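Local structure of particle-associated lyase (Acinetobacter bacteriophage AP22, 4Y9V) at residues A[424-430]-A[461-467]; A[468-472]-A[491-496]; A[501-506]-A[546-551]; A[372-376]-A[393-398]. The protein is a trimeric phage tailspike that binds, and as a lyase probably cleaves, the capsular polysaccharide of Acinetobacter baumannii. All blocks are in the same frame, centred on the assembly; numbering follows the deposited sequence.

Contact 1 of 4, residues A[424-430]-A[461-467]; sequences GCINGVG and VSCDFDA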
# COMPACT_ATOMS: atom_id res chain seq x y z
N GLY A 424 -8.80 9.48 -3.62
CA GLY A 424 -8.75 9.10 -5.01
C GLY A 424 -9.20 10.23 -5.93
O GLY A 424 -9.34 11.39 -5.53
N CYS A 425 -9.39 9.86 -7.20
CA CYS A 425 -9.61 10.79 -8.29
C CYS A 425 -10.70 10.22 -9.21
O CYS A 425 -10.49 9.17 -9.81
CB CYS A 425 -8.31 11.00 -9.04
SG CYS A 425 -8.48 12.13 -10.42
N ILE A 426 -11.82 10.93 -9.31
CA ILE A 426 -12.93 10.50 -10.11
C ILE A 426 -12.96 11.40 -11.37
O ILE A 426 -13.18 12.60 -11.26
CB ILE A 426 -14.27 10.60 -9.34
CG1 ILE A 426 -14.22 9.83 -8.02
CG2 ILE A 426 -15.41 10.14 -10.24
CD1 ILE A 426 -15.32 10.19 -7.06
N ASN A 427 -12.73 10.79 -12.53
CA ASN A 427 -12.64 11.49 -13.79
C ASN A 427 -13.88 11.26 -14.64
O ASN A 427 -14.36 10.13 -14.75
CB ASN A 427 -11.46 10.97 -14.62
CG ASN A 427 -10.16 11.24 -13.98
OD1 ASN A 427 -9.68 12.38 -14.00
ND2 ASN A 427 -9.51 10.26 -13.46
N GLY A 428 -14.36 12.32 -15.28
CA GLY A 428 -15.35 12.21 -16.31
C GLY A 428 -16.21 13.44 -16.43
O GLY A 428 -15.93 14.47 -15.82
N VAL A 429 -17.27 13.33 -17.19
CA VAL A 429 -18.22 14.44 -17.39
C VAL A 429 -19.35 14.43 -16.39
O VAL A 429 -19.91 15.51 -16.08
CB VAL A 429 -18.75 14.45 -18.84
CG1 VAL A 429 -17.62 14.84 -19.78
CG2 VAL A 429 -19.48 13.19 -19.21
N GLY A 430 -19.74 13.25 -15.90
CA GLY A 430 -20.94 13.19 -15.02
C GLY A 430 -22.20 13.55 -15.78
O GLY A 430 -22.34 13.25 -16.97
N VAL A 461 -11.10 12.98 -1.75
CA VAL A 461 -11.42 12.47 -3.07
C VAL A 461 -11.91 13.61 -3.96
O VAL A 461 -12.75 14.43 -3.54
CB VAL A 461 -12.45 11.33 -2.99
CG1 VAL A 461 -13.74 11.71 -2.25
CG2 VAL A 461 -12.77 10.78 -4.39
N SER A 462 -11.39 13.67 -5.17
CA SER A 462 -11.73 14.70 -6.12
C SER A 462 -12.62 14.14 -7.22
O SER A 462 -12.62 12.94 -7.53
CB SER A 462 -10.49 15.32 -6.75
OG SER A 462 -9.79 14.36 -7.56
N CYS A 463 -13.39 15.03 -7.84
CA CYS A 463 -14.28 14.67 -8.93
C CYS A 463 -14.33 15.84 -9.88
O CYS A 463 -14.66 16.96 -9.47
CB CYS A 463 -15.69 14.41 -8.35
SG CYS A 463 -16.98 14.18 -9.60
N ASP A 464 -14.01 15.59 -11.16
CA ASP A 464 -13.99 16.66 -12.18
C ASP A 464 -15.24 16.68 -13.06
O ASP A 464 -15.24 17.29 -14.11
CB ASP A 464 -12.74 16.69 -13.02
CG ASP A 464 -12.67 15.59 -14.04
OD1 ASP A 464 -13.42 14.62 -13.88
OD2 ASP A 464 -11.91 15.77 -15.02
N PHE A 465 -16.33 16.08 -12.58
CA PHE A 465 -17.58 16.10 -13.35
C PHE A 465 -18.07 17.52 -13.54
O PHE A 465 -18.03 18.35 -12.62
CB PHE A 465 -18.65 15.31 -12.63
CG PHE A 465 -18.46 13.80 -12.52
CD1 PHE A 465 -17.36 13.14 -13.05
CD2 PHE A 465 -19.42 13.08 -11.88
CE1 PHE A 465 -17.26 11.76 -12.92
CE2 PHE A 465 -19.33 11.69 -11.75
CZ PHE A 465 -18.24 11.04 -12.28
N ASP A 466 -18.65 17.77 -14.70
CA ASP A 466 -19.34 19.06 -14.92
C ASP A 466 -20.65 19.15 -14.15
O ASP A 466 -21.10 20.26 -13.83
CB ASP A 466 -19.51 19.27 -16.42
CG ASP A 466 -18.18 19.25 -17.09
OD1 ASP A 466 -17.31 20.08 -16.74
OD2 ASP A 466 -17.92 18.33 -17.93
N ALA A 467 -21.28 18.02 -13.88
CA ALA A 467 -22.52 17.95 -13.12
C ALA A 467 -22.51 16.68 -12.29
O ALA A 467 -21.96 15.66 -12.72
CB ALA A 467 -23.73 17.98 -14.04
O HOH W 1 -11.03 14.45 -10.10
O HOH W 2 -10.65 13.86 -16.31
O HOH W 3 -15.44 17.00 -17.28
O HOH W 4 -14.13 16.24 -17.05
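Ser462 N donates to Gly424 O, and Ile426 N gives a 2.8 Å bond to Ser462 O. Asp464 N then reaches Ile426 O almost straight on, with a C=O...N angle of 174°. These bonds pair strands 424-427 and 461-463 in parallel, as on successive coils of a beta-helix. Beyond the strands a side chain takes over as acceptor. Asp464 OD1 receives Gly428 N at 2.9 Å on its syn lone pair. Its CG sits between the backbone N and the carbonyl carbon (chi1 74°), which turns the carboxylate back toward 424-430. Farther along, Asp466 N bonds to Val429 O at 2.9 Å, from above the carbonyl plane.

Waters bridge further polar atoms. Water 1 donates to Ile426 O and lies 2.8 Å from Ser462 OG. Water 2 donates to both Asn427 OD1 and Asp464 OD2, and so joins two acceptors that do not meet directly. Asp466 OD1 forms a salt bridge with Lys498.

On the inner side Ile426 CG2 touches Phe465 CZ at 3.6 Å. One face of this ring takes Gly430 CA in a CH-pi contact, and the opposite face takes Cys463 SG. Ile426 CD1 packs on Val461 CG2.

The pair lies between strand 391-394, bonded to 424-427, and strand 486-496, bonded to Val461. Trp471 of strand 470-476 covers Ile426, Val461 and Cys463 from within the coil.

Contact 2 of 4, residues A[468-472]-A[491-496]; sequences LRHWA and VDDVVN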
# COMPACT_ATOMS: atom_id res chain seq x y z
N LEU A 468 -23.09 16.75 -11.11
CA LEU A 468 -23.20 15.61 -10.20
C LEU A 468 -24.44 15.82 -9.37
O LEU A 468 -24.60 16.88 -8.77
CB LEU A 468 -21.94 15.54 -9.31
CG LEU A 468 -21.95 14.41 -8.27
CD1 LEU A 468 -21.94 13.04 -8.90
CD2 LEU A 468 -20.76 14.56 -7.31
N ARG A 469 -25.31 14.80 -9.28
CA ARG A 469 -26.49 14.92 -8.45
C ARG A 469 -26.18 14.67 -6.98
O ARG A 469 -26.66 15.42 -6.12
CB ARG A 469 -27.62 13.99 -8.91
CG ARG A 469 -28.91 14.21 -8.19
CD ARG A 469 -30.02 13.15 -8.51
NE ARG A 469 -29.88 11.91 -7.59
CZ ARG A 469 -30.94 11.17 -7.42
NH1 ARG A 469 -32.26 11.07 -7.85
NH2 ARG A 469 -30.65 10.16 -6.56
N HIS A 470 -25.44 13.61 -6.66
CA HIS A 470 -25.19 13.28 -5.26
C HIS A 470 -23.87 12.55 -5.08
O HIS A 470 -23.44 11.77 -5.94
CB HIS A 470 -26.32 12.48 -4.62
CG HIS A 470 -26.49 11.07 -5.12
ND1 HIS A 470 -27.39 10.75 -6.09
CD2 HIS A 470 -25.84 9.94 -4.75
CE1 HIS A 470 -27.26 9.42 -6.28
NE2 HIS A 470 -26.34 8.91 -5.50
N TRP A 471 -23.29 12.75 -3.89
CA TRP A 471 -22.18 11.92 -3.42
C TRP A 471 -22.69 10.61 -2.81
O TRP A 471 -22.15 9.55 -3.15
CB TRP A 471 -21.29 12.71 -2.44
CG TRP A 471 -20.36 13.66 -3.15
CD1 TRP A 471 -20.59 14.97 -3.47
CD2 TRP A 471 -19.08 13.33 -3.64
NE1 TRP A 471 -19.49 15.48 -4.13
CE2 TRP A 471 -18.53 14.50 -4.25
CE3 TRP A 471 -18.29 12.17 -3.61
CZ2 TRP A 471 -17.27 14.52 -4.83
CZ3 TRP A 471 -17.02 12.20 -4.18
CH2 TRP A 471 -16.52 13.37 -4.79
N ALA A 472 -23.66 10.65 -1.91
CA ALA A 472 -24.17 9.45 -1.26
C ALA A 472 -25.70 9.42 -1.26
O ALA A 472 -26.34 10.43 -0.96
CB ALA A 472 -23.69 9.37 0.19
N VAL A 491 -19.94 12.36 4.66
CA VAL A 491 -19.41 12.90 3.40
C VAL A 491 -18.75 14.21 3.81
O VAL A 491 -19.37 15.27 3.76
CB VAL A 491 -20.46 13.08 2.31
CG1 VAL A 491 -19.79 13.56 1.02
CG2 VAL A 491 -21.25 11.79 2.06
N ASP A 492 -17.49 14.12 4.28
CA ASP A 492 -16.89 15.22 5.04
C ASP A 492 -15.69 15.90 4.36
O ASP A 492 -15.30 16.97 4.84
CB ASP A 492 -16.51 14.79 6.44
CG ASP A 492 -15.42 13.75 6.49
OD1 ASP A 492 -15.06 13.20 5.46
OD2 ASP A 492 -14.93 13.47 7.64
N ASP A 493 -15.15 15.33 3.30
CA ASP A 493 -13.92 15.84 2.70
C ASP A 493 -13.85 15.33 1.26
O ASP A 493 -13.23 14.32 0.97
CB ASP A 493 -12.70 15.44 3.49
CG ASP A 493 -11.40 16.02 2.97
OD1 ASP A 493 -11.41 16.86 2.02
OD2 ASP A 493 -10.33 15.61 3.54
N VAL A 494 -14.56 16.06 0.39
CA VAL A 494 -14.65 15.78 -1.03
C VAL A 494 -14.39 17.10 -1.76
O VAL A 494 -14.60 18.17 -1.19
CB VAL A 494 -16.03 15.20 -1.43
CG1 VAL A 494 -16.33 13.93 -0.65
CG2 VAL A 494 -17.16 16.22 -1.27
N VAL A 495 -13.99 16.98 -3.04
CA VAL A 495 -13.66 18.11 -3.88
C VAL A 495 -14.36 17.96 -5.23
O VAL A 495 -14.05 17.06 -5.99
CB VAL A 495 -12.13 18.25 -4.05
CG1 VAL A 495 -11.82 19.54 -4.80
CG2 VAL A 495 -11.38 18.17 -2.72
N ASN A 496 -15.34 18.82 -5.57
CA ASN A 496 -15.80 18.95 -6.96
C ASN A 496 -14.98 20.08 -7.59
O ASN A 496 -15.08 21.23 -7.19
CB ASN A 496 -17.28 19.26 -7.05
CG ASN A 496 -18.11 18.00 -6.90
OD1 ASN A 496 -18.28 17.30 -8.00
ND2 ASN A 496 -18.55 17.64 -5.79
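Trp471 is the large bump of this contact, and Val494 fits against one face of its indole. Val494 CB stands over the six-membered ring of Trp471, 3.8 Å from its centroid and 15° off the normal. Its two methyls spread over the ring system. Val494 CG1 lies 4.0 Å from Trp471 CE3, while Val494 CG2 lies 3.7 Å from Trp471 CE2. The opposite face of the indole is covered by Leu468 CD2 from its own segment, so the ring is clamped between a valine and a leucine. With its CG anti to the carbonyl carbon (chi1 -78°) and the ring turned across that bond, Trp471 extends its indole between the two.

The Asn496 amide fills the place at the NE1 edge of the indole. Its plane is turned 70° from the ring, and Leu468 CD2 also rests against this amide.

Smaller bumps close the other end. Val491 puts one methyl on each of two neighbours: Val491 CG1 is 3.9 Å from Trp471 CB, and Val491 CG2 is 3.9 Å from Ala472 CB.

The contact is buried inside the right-handed parallel beta-helix expected of a pectin lyase-like domain. It joins strands 470-476 and 486-496 across the interior. Ile457 of strand 453-458, Ile436 of strand 435-441 and Pro503 pack around Trp471.

Contact 3 of 4, residues A[501-506]-A[546-551]; sequences ANPYLI and LKYKYS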
# COMPACT_ATOMS: atom_id res chain seq x y z
N ALA A 501 -20.55 22.17 -10.91
CA ALA A 501 -21.09 21.05 -10.14
C ALA A 501 -21.78 21.57 -8.89
O ALA A 501 -21.23 22.42 -8.18
CB ALA A 501 -19.94 20.10 -9.81
N ASN A 502 -22.94 21.01 -8.60
CA ASN A 502 -23.79 21.45 -7.49
C ASN A 502 -24.47 20.25 -6.83
O ASN A 502 -25.70 20.16 -6.89
CB ASN A 502 -24.79 22.46 -8.02
CG ASN A 502 -25.74 23.08 -7.04
OD1 ASN A 502 -25.36 23.35 -5.84
ND2 ASN A 502 -26.92 23.35 -7.48
N PRO A 503 -23.69 19.33 -6.27
CA PRO A 503 -24.28 18.08 -5.80
C PRO A 503 -24.84 18.20 -4.42
O PRO A 503 -24.41 19.01 -3.59
CB PRO A 503 -23.06 17.17 -5.75
CG PRO A 503 -21.93 18.10 -5.31
CD PRO A 503 -22.26 19.40 -6.06
N TYR A 504 -25.77 17.26 -4.09
CA TYR A 504 -26.03 16.93 -2.71
C TYR A 504 -24.85 16.12 -2.15
O TYR A 504 -24.39 15.16 -2.76
CB TYR A 504 -27.29 16.07 -2.58
CG TYR A 504 -28.56 16.83 -2.82
CD1 TYR A 504 -29.16 17.53 -1.76
CD2 TYR A 504 -29.15 16.90 -4.07
CE1 TYR A 504 -30.31 18.25 -1.96
CE2 TYR A 504 -30.33 17.61 -4.27
CZ TYR A 504 -30.89 18.28 -3.18
OH TYR A 504 -32.06 18.98 -3.42
N LEU A 505 -24.44 16.46 -0.93
CA LEU A 505 -23.51 15.60 -0.18
C LEU A 505 -24.20 14.27 0.10
O LEU A 505 -23.65 13.20 -0.13
CB LEU A 505 -23.06 16.33 1.06
CG LEU A 505 -22.23 17.60 0.79
CD1 LEU A 505 -22.17 18.50 2.00
CD2 LEU A 505 -20.82 17.23 0.35
N ILE A 506 -25.43 14.37 0.63
CA ILE A 506 -26.30 13.22 0.92
C ILE A 506 -27.65 13.56 0.32
O ILE A 506 -28.21 14.62 0.64
CB ILE A 506 -26.40 12.95 2.44
CG1 ILE A 506 -25.02 12.73 3.04
CG2 ILE A 506 -27.35 11.79 2.68
CD1 ILE A 506 -25.05 12.52 4.54
N LEU A 546 -25.57 27.49 -1.76
CA LEU A 546 -24.41 26.69 -1.41
C LEU A 546 -24.03 25.75 -2.57
O LEU A 546 -24.86 25.09 -3.17
CB LEU A 546 -24.72 25.84 -0.18
CG LEU A 546 -25.11 26.65 1.07
CD1 LEU A 546 -25.52 25.67 2.16
CD2 LEU A 546 -24.01 27.61 1.48
N LYS A 547 -22.70 25.66 -2.83
CA LYS A 547 -22.25 24.74 -3.86
C LYS A 547 -22.58 23.30 -3.56
O LYS A 547 -23.02 22.52 -4.45
CB LYS A 547 -20.75 24.90 -4.03
CG LYS A 547 -20.19 23.84 -4.99
CD LYS A 547 -18.74 24.14 -5.34
CE LYS A 547 -18.10 23.10 -6.21
NZ LYS A 547 -16.68 23.37 -6.43
N TYR A 548 -22.31 22.89 -2.33
CA TYR A 548 -22.62 21.54 -1.88
C TYR A 548 -23.91 21.62 -1.07
O TYR A 548 -24.02 22.41 -0.12
CB TYR A 548 -21.48 20.94 -1.05
CG TYR A 548 -20.15 20.91 -1.77
CD1 TYR A 548 -19.75 19.84 -2.56
CD2 TYR A 548 -19.25 21.97 -1.64
CE1 TYR A 548 -18.53 19.83 -3.19
CE2 TYR A 548 -18.02 21.96 -2.27
CZ TYR A 548 -17.65 20.89 -3.06
OH TYR A 548 -16.43 20.84 -3.71
N LYS A 549 -24.91 20.81 -1.42
CA LYS A 549 -26.18 20.87 -0.72
C LYS A 549 -26.25 19.76 0.32
O LYS A 549 -25.75 18.67 0.15
CB LYS A 549 -27.30 20.71 -1.76
CG LYS A 549 -27.23 21.79 -2.81
CD LYS A 549 -28.26 21.65 -3.90
CE LYS A 549 -27.86 20.40 -4.65
NZ LYS A 549 -28.52 20.39 -5.99
N TYR A 550 -26.89 20.12 1.43
CA TYR A 550 -27.07 19.18 2.53
C TYR A 550 -28.36 18.37 2.36
O TYR A 550 -29.27 18.73 1.63
CB TYR A 550 -27.10 19.98 3.86
CG TYR A 550 -25.78 20.68 4.12
CD1 TYR A 550 -24.72 19.99 4.64
CD2 TYR A 550 -25.59 22.02 3.81
CE1 TYR A 550 -23.48 20.58 4.87
CE2 TYR A 550 -24.37 22.64 4.03
CZ TYR A 550 -23.32 21.89 4.53
OH TYR A 550 -22.10 22.56 4.69
N SER A 551 -28.47 17.29 3.14
CA SER A 551 -29.71 16.53 3.14
C SER A 551 -30.84 17.24 3.86
O SER A 551 -32.01 16.91 3.66
CB SER A 551 -29.53 15.15 3.76
OG SER A 551 -29.17 15.30 5.13
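Lys549 and Pro503 form the first backbone bond between the segments, with Lys549 N 2.9 Å from Pro503 O at a nearly straight 175°. Leu505 N returns a 2.8 Å bond to Lys549 O. The two bonds lie on either side of Tyr504, which is bridged with Lys549. The Tyr504 and Tyr548 CA atoms make additional CA-H...O contacts to Lys549 O and Pro503 O.

The Tyr504 ring and the Lys549 side chain make the aromatic contacts. In the conformer described, one of two, the lysine bends at chi3 (-68°). Lys549 CE stands over the centre of the Tyr504 ring, 3.8 Å from the centroid. Lys549 NZ is 4.3 Å from the Tyr504 ring centroid, an off-centre cation-pi contact, and makes a weak hydrogen bond to Asn502 O.

Apolar contacts lie on the other side of the backbone pair. Leu505 CD1 meets Tyr550 CE1 at 3.8 Å, and Leu505 CG meets Tyr548 CB. Pro503 CG lies 3.9 Å from Tyr548 CD1, their side chains pointing the same way.

Outside the pair, Lys547 NZ forms a salt bridge with the terminal carboxylate of Ile625 of the second subunit, and Tyr548 OH bonds to the same group. The chemistry combines backbone bonds, a lysine over a ring and an apolar side. It ties the end of the beta-helix to the C-terminal domain, and its charged margin reaches the next subunit.

Contact 4 of 4, residues A[372-376]-A[393-398]; sequences GQGCV and YYTKTP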
# COMPACT_ATOMS: atom_id res chain seq x y z
N GLY A 372 -21.99 -0.22 -19.77
CA GLY A 372 -23.32 -0.20 -19.19
C GLY A 372 -23.51 0.71 -17.97
O GLY A 372 -24.57 0.64 -17.36
N GLN A 373 -22.52 1.53 -17.68
CA GLN A 373 -22.46 2.55 -16.61
C GLN A 373 -21.94 1.96 -15.30
O GLN A 373 -22.32 0.86 -14.87
CB GLN A 373 -23.77 3.26 -16.30
CG GLN A 373 -24.41 3.92 -17.51
CD GLN A 373 -25.44 4.94 -17.11
OE1 GLN A 373 -25.82 5.06 -15.93
NE2 GLN A 373 -25.94 5.70 -18.09
N GLY A 374 -21.13 2.77 -14.63
CA GLY A 374 -20.61 2.46 -13.31
C GLY A 374 -19.23 1.81 -13.37
O GLY A 374 -18.84 1.16 -14.33
N CYS A 375 -18.47 1.98 -12.25
CA CYS A 375 -17.16 1.38 -12.08
C CYS A 375 -17.11 0.18 -11.16
O CYS A 375 -16.32 -0.73 -11.40
CB CYS A 375 -16.17 2.42 -11.56
SG CYS A 375 -15.66 3.66 -12.81
N VAL A 376 -17.88 0.20 -10.05
CA VAL A 376 -17.79 -0.81 -9.02
C VAL A 376 -19.19 -1.28 -8.67
O VAL A 376 -20.07 -0.43 -8.40
CB VAL A 376 -17.10 -0.24 -7.74
CG1 VAL A 376 -17.02 -1.30 -6.66
CG2 VAL A 376 -15.71 0.30 -8.06
N TYR A 393 -10.68 6.59 -11.05
CA TYR A 393 -11.84 6.09 -11.79
C TYR A 393 -11.94 6.85 -13.09
O TYR A 393 -11.85 8.08 -13.11
CB TYR A 393 -13.14 6.31 -10.98
CG TYR A 393 -13.08 5.79 -9.56
CD1 TYR A 393 -12.53 6.57 -8.55
CD2 TYR A 393 -13.59 4.53 -9.21
CE1 TYR A 393 -12.47 6.13 -7.23
CE2 TYR A 393 -13.52 4.08 -7.90
CZ TYR A 393 -12.96 4.88 -6.91
OH TYR A 393 -12.87 4.37 -5.63
N TYR A 394 -12.14 6.12 -14.19
CA TYR A 394 -12.25 6.76 -15.52
C TYR A 394 -13.63 6.52 -16.04
O TYR A 394 -13.97 5.36 -16.34
CB TYR A 394 -11.19 6.14 -16.44
CG TYR A 394 -9.77 6.48 -16.07
CD1 TYR A 394 -9.30 7.75 -16.39
CD2 TYR A 394 -8.91 5.64 -15.38
CE1 TYR A 394 -8.00 8.14 -16.07
CE2 TYR A 394 -7.63 6.04 -15.06
CZ TYR A 394 -7.18 7.29 -15.41
OH TYR A 394 -5.89 7.68 -15.06
N THR A 395 -14.47 7.53 -16.13
CA THR A 395 -15.86 7.43 -16.54
C THR A 395 -16.13 8.29 -17.76
O THR A 395 -15.43 9.25 -18.05
CB THR A 395 -16.87 7.80 -15.42
OG1 THR A 395 -16.91 9.23 -15.25
CG2 THR A 395 -16.53 7.12 -14.11
N LYS A 396 -17.23 7.92 -18.45
CA LYS A 396 -17.69 8.65 -19.62
C LYS A 396 -19.22 8.70 -19.73
O LYS A 396 -19.68 9.52 -20.52
CB LYS A 396 -17.05 8.13 -20.89
CG LYS A 396 -17.39 6.69 -21.21
CD LYS A 396 -16.95 6.44 -22.67
CE LYS A 396 -17.00 4.99 -23.00
NZ LYS A 396 -18.35 4.40 -22.76
N THR A 397 -19.97 7.92 -19.03
CA THR A 397 -21.42 7.95 -19.15
C THR A 397 -22.01 8.99 -18.18
O THR A 397 -21.32 9.51 -17.31
CB THR A 397 -22.09 6.60 -18.88
OG1 THR A 397 -22.25 6.40 -17.47
CG2 THR A 397 -21.39 5.46 -19.57
N PRO A 398 -23.31 9.26 -18.27
CA PRO A 398 -23.94 10.16 -17.33
C PRO A 398 -24.14 9.59 -15.94
O PRO A 398 -24.55 10.34 -15.03
CB PRO A 398 -25.32 10.51 -17.97
CG PRO A 398 -25.12 10.16 -19.44
CD PRO A 398 -24.23 8.94 -19.38
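Cys375 packs against the end of strand 391-394 and the loop after it, and forms the buried, closely packed apolar part of this contact. Cys375 SG is 3.8 Å from Thr395 CG2 and 4.1 Å from Tyr393 CB. The sulfur lies anti to the carbonyl carbon (chi1 -73°), which brings it to both residues. Cys375 CB meets the edge of the Tyr393 ring at CD2, 4.1 Å away. Val376 CG2 comes to the same edge more loosely, 4.4 Å from Tyr393 CE2. The ring is thus met near its plane by both residues.

The other end is more open to solvent and mixes polar and apolar atoms. Gln373 crosses Thr397 obliquely, with Gln373 CG 3.3 Å from Thr397 OG1. This short approach is local, and the rest of the glutamine stays farther from the threonine. Its extended chain (chi2 -163°) carries the amide past Thr397, and Gln373 NE2 ends 3.9 Å from Pro398 CD, where the proline is exposed. The amide is held from outside the two segments, with Gln373 OE1 accepting from Ser401 N and Trp402 N and NE2 bonded to Asn400 OD1. Thr397 OG1 is bonded to Glu369, whose carboxylate also takes Gly374 N and Lys396 N and so links the two loops.

The segments join neighbouring turns of the beta-helix. Strand 391-394 lies between strands 366-368 and 424-427, with Ile367 and Ile426 touching Tyr393. Val376 begins strand 376-378, whose backbone pairs with strand 405-409.

Along the chain the order is contact 4, contact 1, contact 2, contact 3. Contacts 4 and 1 have centres about 11 Å apart and share the ladder of parallel strands 391-394, 424-427 and 461-463. Strand 486-496 continues that ladder into contact 2, whose centre is about 10 Å from that of contact 1. Contacts 2 and 3 lie closest, about 7 Å between centres, joined by probable hydrogen bonds from Trp471 N to Tyr504 O and from Lys547 NZ to Asn496 O. Contacts 3 and 4 are farthest, about 21 Å between centres. Together they trace the last coils of the beta-helix to its junction with the C-terminal domain. All four touch the second subunit.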